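Local atomic coordinates of phenol hydroxylase component phL (Pseudomonas stutzeri, PDB entry 3U52), a protein that probably serves as a structural, largely helical subunit of the hydroxylase in a multicomponent phenol monooxygenase, the enzyme that converts phenol to catechol. Residues Trp211-Leu216 with Asp287-Gln292; Trp263-Met268 with Lys322-Gln327; Lys269-Ala272 with Thr277-Glu280. One frame throughout, in Å; residues are numbered along the deposited sequence.

How the contacts relate
All three contacts lie where helices 211-240, 251-274 and 276-302 of this largely helical, strand-free subunit meet. Contact 1 joins the first of these to the third, contact 2 lays the loop after helix 307-322 on the second, and contact 3 ties the second to the third across their connection. Their centres are about 13 Å (1 and 2), 14 Å (1 and 3) and 9 Å (2 and 3) apart. Along the chain, contact 3 falls within the spans of both others, while the segments of contacts 1 and 2 alternate. Packing of Thr215 CG2 on Met267 CE, Phe212 CE1 on Val271 CG2 and Phe324 O on Ala272 CB makes them one packed region.

Contact 1 of 3, residues Trp211-Leu216 with Asp287-Gln292; sequences WFELTL and DHWEPQ
Helices 211-240 and 276-302, paired within the ferritin-like helical fold expected of this hydroxylase family, are joined here by Glu213, on the first turn of the former, and Trp289 of the latter. Trp289 NE1 donates to Glu213 OE1 over 2.6 Å, with an N-H...O angle of 158°, so the bond is short and fairly straight. The oxygen lies at the edge of the indole, close to its plane, and receives the proton on its anti lone pair, the one facing away from OE2. The carboxylate does not lie flat with the ring: the two planes are turned 62° apart. Glu213 spans the gap because its chain is fully extended, with CG anti to the backbone N (chi1 -174°).

Val217 and Leu221, further along helix 211-240, also touch the Trp289 side chain, so the same helix supplies both its acceptor and apolar neighbours. A phenylalanine in place of Trp289 would probably leave Glu213 OE1 without this donor in a partly buried setting. His288 CD2 rests 3.7 Å above one face of the indole, toward the rim.

Just beyond, helix 276-302 kinks at Pro291, and the weak bond from Gln292 N goes to Trp289 O. His288 O is served instead by a side chain: Gln292 NE2 reaches it at 2.7 Å, from above the carbonyl plane.

Contact 2 of 3, residues Trp263-Met268 with Lys322-Gln327; sequences WTNAMM and KKFELQ
This is a buried, mainly apolar contact in which Phe324 and Leu326, from the loop that follows helix 307-322, lie against Met268 and Asn265 on the flank of helix 251-274. The evidence is one well-formed CH-pi contact: Met268 CB sits 3.6 Å from the centroid of the Phe324 ring and only 11° off the ring normal. The methylene is therefore over the middle of the face, with all six ring carbons at similar range, rather than at the rim.

Beyond CB the Met268 chain bends at its second and third torsions, which turns its end toward the loop. The methyl carbon CE then meets Leu326 CD1 at 3.7 Å and lies 4.1 Å from Phe324 CD1, so one methionine touches both loop side chains.

The loop can present these two residues together because the helix before it ends in a Schellman motif. Glu325, with positive phi, is its C-prime residue: Leu326 N bonds back to Leu321 O, and inside this bond Glu325 N bonds to Lys322 O at 3.1 Å, closing a type I turn over Lys322-Glu325. Phe324 and Leu326, which flank Glu325, both direct their side chains toward residues 263-268, while the glutamate makes no contact with them.

Asn265 approaches the ring differently. Its OD1 lies 3.5 Å from Phe324 CZ, at the ring edge and near the ring plane, with the amide tilted 59° to the ring. The same oxygen is hydrogen-bonded to Arg320 NE, so its strongest polar partner comes from helix 307-322. Leu282 of helix 276-302 and Ile220 of helix 211-240 also touch Met268, and Leu326 reaches Arg279 and Gln283.

Contact 3 of 3, residues Lys269-Ala272 with Thr277-Glu280; sequences KAVA and TNRE
Asn278 ND2 is held by two backbone carbonyls, Val271 O across the contact and Arg66 O of a neighbouring loop. The bond to Val271 O is 3.0 Å, with an N-H...O angle of 160°, and the oxygen lies near the amide plane; the donor is tilted somewhat from the carbonyl plane. Two acceptors on one nitrogen should restrain the rotation of the amide. Asn278 CB approaches the same Val271 O at 3.4 Å, and Val271 CG1 stands 3.9 Å from Asn278 ND2, so the side chain lies close along this carbonyl.

One residue further along both segments, a second side-chain donor repeats the pattern. Arg279 NH1 bonds to Ala272 O at 3.0 Å, and this oxygen sits at the edge of the guanidinium, almost exactly in its plane. The arginine chain bends at chi2 (143°) and chi3 (64°), folding back so that CD also comes within 3.4 Å of Ala272 O. Both accepting carbonyls belong to the last turns of helix 251-274, where the guanidinium charge may be eased by the partial negative charge of the helix end.

Helix 251-274 gives way to helix 276-302 with residue 275 alone between them, and the two bonds tie the end of the first to the start of the second. Loop residues Ile65 and Leu326 touch Asn278 and Arg279, and Phe212 of helix 211-240 packs through CE1 on Val271 CG2.

Contact 1 of 3, residues Trp211-Leu216 with Asp287-Gln292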
loop_
_atom_site.group_PDB
_atom_site.type_symbol
_atom_site.label_atom_id
_atom_site.label_comp_id
_atom_site.label_asym_id
_atom_site.label_seq_id
_atom_site.Cartn_x
_atom_site.Cartn_y
_atom_site.Cartn_z
ATOM N N TRP D 211 -7.711 -35.757 16.962
ATOM C CA TRP D 211 -7.143 -34.399 16.966
ATOM C C TRP D 211 -7.845 -33.493 17.978
ATOM O O TRP D 211 -7.221 -32.591 18.585
ATOM C CB TRP D 211 -7.092 -33.795 15.567
ATOM C CG TRP D 211 -8.420 -33.491 14.902
ATOM C CD1 TRP D 211 -9.050 -34.258 13.969
ATOM C CD2 TRP D 211 -9.255 -32.332 15.097
ATOM N NE1 TRP D 211 -10.235 -33.664 13.579
ATOM C CE2 TRP D 211 -10.390 -32.483 14.253
ATOM C CE3 TRP D 211 -9.160 -31.191 15.896
ATOM C CZ2 TRP D 211 -11.406 -31.498 14.143
ATOM C CZ3 TRP D 211 -10.188 -30.210 15.803
ATOM C CH2 TRP D 211 -11.298 -30.396 14.948
ATOM N N PHE D 212 -9.137 -33.684 18.177
ATOM C CA PHE D 212 -9.787 -32.865 19.197
ATOM C C PHE D 212 -9.346 -33.217 20.620
ATOM O O PHE D 212 -9.085 -32.319 21.427
ATOM C CB PHE D 212 -11.312 -32.788 19.091
ATOM C CG PHE D 212 -11.855 -31.535 19.728
ATOM C CD1 PHE D 212 -12.045 -30.393 18.957
ATOM C CD2 PHE D 212 -12.073 -31.462 21.128
ATOM C CE1 PHE D 212 -12.514 -29.186 19.544
ATOM C CE2 PHE D 212 -12.522 -30.274 21.736
ATOM C CZ PHE D 212 -12.770 -29.127 20.932
ATOM N N GLU D 213 -9.193 -34.517 20.893
ATOM C CA GLU D 213 -8.561 -34.943 22.146
ATOM C C GLU D 213 -7.225 -34.202 22.283
ATOM O O GLU D 213 -6.936 -33.618 23.323
ATOM C CB GLU D 213 -8.337 -36.468 22.188
ATOM C CG GLU D 213 -7.821 -36.964 23.554
ATOM C CD GLU D 213 -7.474 -38.447 23.587
ATOM O OE1 GLU D 213 -6.904 -38.868 24.631
ATOM O OE2 GLU D 213 -7.779 -39.187 22.618
ATOM N N LEU D 214 -6.430 -34.202 21.205
ATOM C CA LEU D 214 -5.140 -33.521 21.207
ATOM C C LEU D 214 -5.226 -32.009 21.460
ATOM O O LEU D 214 -4.455 -31.486 22.276
ATOM C CB LEU D 214 -4.367 -33.792 19.907
ATOM C CG LEU D 214 -2.882 -33.454 19.924
ATOM C CD1 LEU D 214 -2.108 -34.002 21.100
ATOM C CD2 LEU D 214 -2.280 -33.890 18.611
ATOM N N THR D 215 -6.136 -31.301 20.777
ATOM C CA THR D 215 -6.226 -29.845 21.026
ATOM C C THR D 215 -6.628 -29.526 22.481
ATOM O O THR D 215 -6.084 -28.598 23.107
ATOM C CB THR D 215 -7.107 -29.093 19.977
ATOM O OG1 THR D 215 -6.807 -27.701 20.056
ATOM C CG2 THR D 215 -8.576 -29.224 20.246
ATOM N N LEU D 216 -7.583 -30.292 23.002
ATOM C CA LEU D 216 -8.034 -30.204 24.386
ATOM C C LEU D 216 -6.879 -30.372 25.361
ATOM O O LEU D 216 -6.716 -29.578 26.268
ATOM C CB LEU D 216 -9.093 -31.295 24.660
ATOM C CG LEU D 216 -9.551 -31.535 26.123
ATOM C CD1 LEU D 216 -10.262 -30.320 26.659
ATOM C CD2 LEU D 216 -10.499 -32.682 26.145
ATOM N N ASP D 287 -10.915 -36.208 32.522
ATOM C CA ASP D 287 -10.661 -37.140 33.639
ATOM C C ASP D 287 -9.369 -37.913 33.450
ATOM O O ASP D 287 -8.628 -38.125 34.402
ATOM C CB ASP D 287 -11.787 -38.176 33.795
ATOM C CG ASP D 287 -13.113 -37.587 34.255
ATOM O OD1 ASP D 287 -13.187 -36.469 34.833
ATOM O OD2 ASP D 287 -14.111 -38.288 34.029
ATOM N N HIS D 288 -9.121 -38.366 32.227
ATOM C CA HIS D 288 -7.848 -39.041 31.906
ATOM C C HIS D 288 -6.607 -38.108 31.939
ATOM O O HIS D 288 -5.540 -38.440 32.509
ATOM C CB HIS D 288 -7.957 -39.772 30.575
ATOM C CG HIS D 288 -6.772 -40.634 30.283
ATOM N ND1 HIS D 288 -6.440 -41.727 31.054
ATOM C CD2 HIS D 288 -5.818 -40.550 29.324
ATOM C CE1 HIS D 288 -5.339 -42.287 30.580
ATOM N NE2 HIS D 288 -4.939 -41.595 29.528
ATOM N N TRP D 289 -6.737 -36.925 31.329
ATOM C CA TRP D 289 -5.546 -36.104 31.086
ATOM C C TRP D 289 -5.283 -34.987 32.052
ATOM O O TRP D 289 -4.128 -34.648 32.276
ATOM C CB TRP D 289 -5.618 -35.509 29.672
ATOM C CG TRP D 289 -5.472 -36.492 28.567
ATOM C CD1 TRP D 289 -6.463 -37.006 27.786
ATOM C CD2 TRP D 289 -4.259 -37.021 28.068
ATOM N NE1 TRP D 289 -5.935 -37.831 26.828
ATOM C CE2 TRP D 289 -4.578 -37.841 26.978
ATOM C CE3 TRP D 289 -2.914 -36.851 28.414
ATOM C CZ2 TRP D 289 -3.602 -38.515 26.249
ATOM C CZ3 TRP D 289 -1.961 -37.512 27.701
ATOM C CH2 TRP D 289 -2.303 -38.340 26.628
ATOM N N GLU D 290 -6.319 -34.366 32.618
ATOM C CA GLU D 290 -6.063 -33.222 33.505
ATOM C C GLU D 290 -5.131 -33.528 34.713
ATOM O O GLU D 290 -4.237 -32.730 35.016
ATOM C CB GLU D 290 -7.360 -32.491 33.897
ATOM C CG GLU D 290 -7.147 -31.244 34.746
ATOM C CD GLU D 290 -7.078 -31.541 36.265
ATOM O OE1 GLU D 290 -7.028 -32.737 36.633
ATOM O OE2 GLU D 290 -7.089 -30.588 37.095
ATOM N N PRO D 291 -5.324 -34.683 35.406
ATOM C CA PRO D 291 -4.426 -35.033 36.507
ATOM C C PRO D 291 -3.018 -35.374 36.030
ATOM O O PRO D 291 -2.090 -35.291 36.799
ATOM C CB PRO D 291 -5.093 -36.290 37.119
ATOM C CG PRO D 291 -6.503 -36.280 36.631
ATOM C CD PRO D 291 -6.423 -35.664 35.265
ATOM N N GLN D 292 -2.848 -35.781 34.779
ATOM C CA GLN D 292 -1.493 -35.988 34.256
ATOM C C GLN D 292 -0.766 -34.663 34.034
ATOM O O GLN D 292 0.430 -34.571 34.251
ATOM C CB GLN D 292 -1.550 -36.759 32.962
ATOM C CG GLN D 292 -2.029 -38.179 33.175
ATOM C CD GLN D 292 -2.017 -38.940 31.916
ATOM O OE1 GLN D 292 -0.950 -39.174 31.335
ATOM N NE2 GLN D 292 -3.198 -39.344 31.458
#

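Contact 2 of 3, residues Trp263-Met268 with Lys322-Gln327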
loop_
_atom_site.group_PDB
_atom_site.type_symbol
_atom_site.label_atom_id
_atom_site.label_comp_id
_atom_site.label_asym_id
_atom_site.label_seq_id
_atom_site.Cartn_x
_atom_site.Cartn_y
_atom_site.Cartn_z
ATOM N N TRP D 263 -9.752 -17.590 21.526
ATOM C CA TRP D 263 -10.202 -18.559 20.552
ATOM C C TRP D 263 -10.374 -19.938 21.174
ATOM O O TRP D 263 -11.247 -20.666 20.742
ATOM C CB TRP D 263 -9.272 -18.610 19.339
ATOM C CG TRP D 263 -7.916 -19.252 19.560
ATOM C CD1 TRP D 263 -6.747 -18.608 19.893
ATOM C CD2 TRP D 263 -7.563 -20.643 19.386
ATOM N NE1 TRP D 263 -5.723 -19.505 19.986
ATOM C CE2 TRP D 263 -6.182 -20.759 19.676
ATOM C CE3 TRP D 263 -8.284 -21.804 19.033
ATOM C CZ2 TRP D 263 -5.496 -22.003 19.614
ATOM C CZ3 TRP D 263 -7.620 -23.025 18.969
ATOM C CH2 TRP D 263 -6.242 -23.121 19.269
ATOM N N THR D 264 -9.524 -20.318 22.144
ATOM C CA THR D 264 -9.671 -21.636 22.753
ATOM C C THR D 264 -10.952 -21.743 23.572
ATOM O O THR D 264 -11.644 -22.745 23.481
ATOM C CB THR D 264 -8.477 -22.093 23.591
ATOM O OG1 THR D 264 -8.320 -21.230 24.706
ATOM C CG2 THR D 264 -7.169 -22.132 22.783
ATOM N N ASN D 265 -11.311 -20.716 24.341
ATOM C CA ASN D 265 -12.666 -20.666 24.944
ATOM C C ASN D 265 -13.838 -20.644 23.938
ATOM O O ASN D 265 -14.838 -21.321 24.171
ATOM C CB ASN D 265 -12.808 -19.480 25.899
ATOM C CG ASN D 265 -11.987 -19.633 27.164
ATOM O OD1 ASN D 265 -11.542 -20.729 27.493
ATOM N ND2 ASN D 265 -11.804 -18.530 27.899
ATOM N N ALA D 266 -13.760 -19.878 22.845
ATOM C CA ALA D 266 -14.832 -19.922 21.829
ATOM C C ALA D 266 -14.971 -21.334 21.188
ATOM O O ALA D 266 -16.096 -21.797 20.938
ATOM C CB ALA D 266 -14.635 -18.884 20.774
ATOM N N MET D 267 -13.844 -22.012 20.924
ATOM C CA MET D 267 -13.895 -23.353 20.368
ATOM C C MET D 267 -14.505 -24.371 21.367
ATOM O O MET D 267 -15.387 -25.145 20.985
ATOM C CB MET D 267 -12.509 -23.820 19.957
ATOM C CG MET D 267 -12.469 -25.294 19.448
ATOM S SD MET D 267 -10.771 -25.692 18.912
ATOM C CE MET D 267 -9.958 -25.878 20.514
ATOM N N MET D 268 -14.040 -24.368 22.612
ATOM C CA MET D 268 -14.673 -25.178 23.669
ATOM C C MET D 268 -16.174 -24.895 23.845
ATOM O O MET D 268 -16.940 -25.824 23.949
ATOM C CB MET D 268 -13.946 -25.045 24.996
ATOM C CG MET D 268 -12.611 -25.803 25.069
ATOM S SD MET D 268 -12.724 -27.579 24.711
ATOM C CE MET D 268 -13.489 -28.134 26.248
ATOM N N LYS D 322 -15.868 -25.071 34.112
ATOM C CA LYS D 322 -17.266 -24.923 34.559
ATOM C C LYS D 322 -18.121 -24.108 33.609
ATOM O O LYS D 322 -19.296 -24.411 33.449
ATOM C CB LYS D 322 -17.356 -24.339 35.968
ATOM C CG LYS D 322 -17.340 -25.424 37.033
ATOM C CD LYS D 322 -17.217 -24.862 38.457
ATOM C CE LYS D 322 -17.082 -26.009 39.440
ATOM N NZ LYS D 322 -15.948 -25.748 40.387
ATOM N N LYS D 323 -17.534 -23.110 32.954
ATOM C CA LYS D 323 -18.227 -22.359 31.897
ATOM C C LYS D 323 -18.724 -23.228 30.739
ATOM O O LYS D 323 -19.702 -22.871 30.073
ATOM C CB LYS D 323 -17.324 -21.262 31.325
ATOM C CG LYS D 323 -17.109 -20.066 32.256
ATOM C CD LYS D 323 -16.106 -19.055 31.620
ATOM C CE LYS D 323 -16.284 -17.600 32.169
ATOM N NZ LYS D 323 -15.723 -16.512 31.237
ATOM N N PHE D 324 -18.052 -24.354 30.479
ATOM C CA PHE D 324 -18.444 -25.238 29.379
ATOM C C PHE D 324 -19.318 -26.389 29.841
ATOM O O PHE D 324 -19.614 -27.284 29.044
ATOM C CB PHE D 324 -17.236 -25.823 28.644
ATOM C CG PHE D 324 -16.125 -24.846 28.402
ATOM C CD1 PHE D 324 -14.820 -25.190 28.718
ATOM C CD2 PHE D 324 -16.377 -23.587 27.873
ATOM C CE1 PHE D 324 -13.789 -24.299 28.522
ATOM C CE2 PHE D 324 -15.350 -22.690 27.663
ATOM C CZ PHE D 324 -14.057 -23.049 27.985
ATOM N N GLU D 325 -19.722 -26.355 31.113
ATOM C CA GLU D 325 -20.514 -27.407 31.738
ATOM C C GLU D 325 -19.628 -28.638 31.853
ATOM O O GLU D 325 -20.049 -29.740 31.483
ATOM C CB GLU D 325 -21.793 -27.753 30.914
ATOM C CG GLU D 325 -22.853 -26.630 30.736
ATOM C CD GLU D 325 -23.665 -26.766 29.403
ATOM O OE1 GLU D 325 -24.874 -27.124 29.465
ATOM O OE2 GLU D 325 -23.090 -26.527 28.296
ATOM N N LEU D 326 -18.395 -28.448 32.313
ATOM C CA LEU D 326 -17.448 -29.550 32.437
ATOM C C LEU D 326 -16.735 -29.466 33.768
ATOM O O LEU D 326 -16.641 -28.399 34.356
ATOM C CB LEU D 326 -16.417 -29.552 31.292
ATOM C CG LEU D 326 -16.886 -29.787 29.856
ATOM C CD1 LEU D 326 -15.827 -29.328 28.858
ATOM C CD2 LEU D 326 -17.236 -31.240 29.639
ATOM N N GLN D 327 -16.202 -30.592 34.222
ATOM C CA GLN D 327 -15.675 -30.691 35.574
ATOM C C GLN D 327 -14.195 -31.023 35.607
ATOM O O GLN D 327 -13.708 -31.819 34.807
ATOM C CB GLN D 327 -16.435 -31.776 36.342
ATOM C CG GLN D 327 -16.408 -31.605 37.851
ATOM C CD GLN D 327 -17.723 -31.054 38.417
ATOM O OE1 GLN D 327 -17.993 -29.843 38.360
ATOM N NE2 GLN D 327 -18.536 -31.951 38.995
#

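Contact 3 of 3, residues Lys269-Ala272 with Thr277-Glu280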
loop_
_atom_site.group_PDB
_atom_site.type_symbol
_atom_site.label_atom_id
_atom_site.label_comp_id
_atom_site.label_asym_id
_atom_site.label_seq_id
_atom_site.Cartn_x
_atom_site.Cartn_y
_atom_site.Cartn_z
ATOM N N LYS D 269 -16.599 -23.634 23.880
ATOM C CA LYS D 269 -18.031 -23.313 24.021
ATOM C C LYS D 269 -18.902 -23.922 22.934
ATOM O O LYS D 269 -19.994 -24.400 23.221
ATOM C CB LYS D 269 -18.296 -21.815 24.032
ATOM C CG LYS D 269 -17.981 -21.125 25.358
ATOM C CD LYS D 269 -18.692 -19.751 25.435
ATOM C CE LYS D 269 -19.800 -19.743 26.483
ATOM N NZ LYS D 269 -19.214 -19.873 27.871
ATOM N N ALA D 270 -18.420 -23.895 21.688
ATOM C CA ALA D 270 -19.198 -24.384 20.548
ATOM C C ALA D 270 -19.234 -25.905 20.499
ATOM O O ALA D 270 -20.273 -26.479 20.174
ATOM C CB ALA D 270 -18.663 -23.795 19.236
ATOM N N VAL D 271 -18.108 -26.553 20.838
ATOM C CA VAL D 271 -18.028 -28.035 20.824
ATOM C C VAL D 271 -18.811 -28.670 22.016
ATOM O O VAL D 271 -19.620 -29.577 21.829
ATOM C CB VAL D 271 -16.551 -28.502 20.759
ATOM C CG1 VAL D 271 -16.448 -29.999 20.739
ATOM C CG2 VAL D 271 -15.902 -27.979 19.484
ATOM N N ALA D 272 -18.577 -28.167 23.225
ATOM C CA ALA D 272 -19.362 -28.560 24.394
ATOM C C ALA D 272 -20.886 -28.240 24.295
ATOM O O ALA D 272 -21.720 -29.071 24.620
ATOM C CB ALA D 272 -18.758 -27.966 25.650
ATOM N N THR D 277 -23.500 -35.606 24.187
ATOM C CA THR D 277 -22.532 -36.636 23.810
ATOM C C THR D 277 -21.099 -36.074 23.700
ATOM O O THR D 277 -20.135 -36.683 24.184
ATOM C CB THR D 277 -22.852 -37.226 22.467
ATOM O OG1 THR D 277 -24.178 -36.882 22.090
ATOM C CG2 THR D 277 -22.730 -38.695 22.534
ATOM N N ASN D 278 -20.965 -34.923 23.037
ATOM C CA ASN D 278 -19.676 -34.248 22.893
ATOM C C ASN D 278 -19.167 -33.990 24.283
ATOM O O ASN D 278 -18.074 -34.370 24.615
ATOM C CB ASN D 278 -19.835 -32.926 22.162
ATOM C CG ASN D 278 -19.731 -33.063 20.663
ATOM O OD1 ASN D 278 -19.576 -34.169 20.105
ATOM N ND2 ASN D 278 -19.783 -31.917 19.981
ATOM N N ARG D 279 -20.008 -33.369 25.097
ATOM C CA ARG D 279 -19.711 -33.087 26.500
ATOM C C ARG D 279 -19.303 -34.325 27.333
ATOM O O ARG D 279 -18.297 -34.298 28.057
ATOM C CB ARG D 279 -20.942 -32.419 27.083
ATOM C CG ARG D 279 -20.653 -31.280 27.988
ATOM C CD ARG D 279 -21.692 -30.175 27.826
ATOM N NE ARG D 279 -23.042 -30.571 28.217
ATOM C CZ ARG D 279 -24.131 -30.442 27.448
ATOM N NH1 ARG D 279 -24.074 -29.907 26.226
ATOM N NH2 ARG D 279 -25.306 -30.830 27.928
ATOM N N GLU D 280 -20.074 -35.412 27.226
ATOM C CA GLU D 280 -19.671 -36.719 27.805
ATOM C C GLU D 280 -18.240 -37.120 27.411
ATOM O O GLU D 280 -17.432 -37.486 28.259
ATOM C CB GLU D 280 -20.621 -37.864 27.360
ATOM C CG GLU D 280 -22.026 -37.939 28.049
ATOM C CD GLU D 280 -23.061 -38.743 27.206
ATOM O OE1 GLU D 280 -22.681 -39.750 26.543
ATOM O OE2 GLU D 280 -24.260 -38.352 27.188
#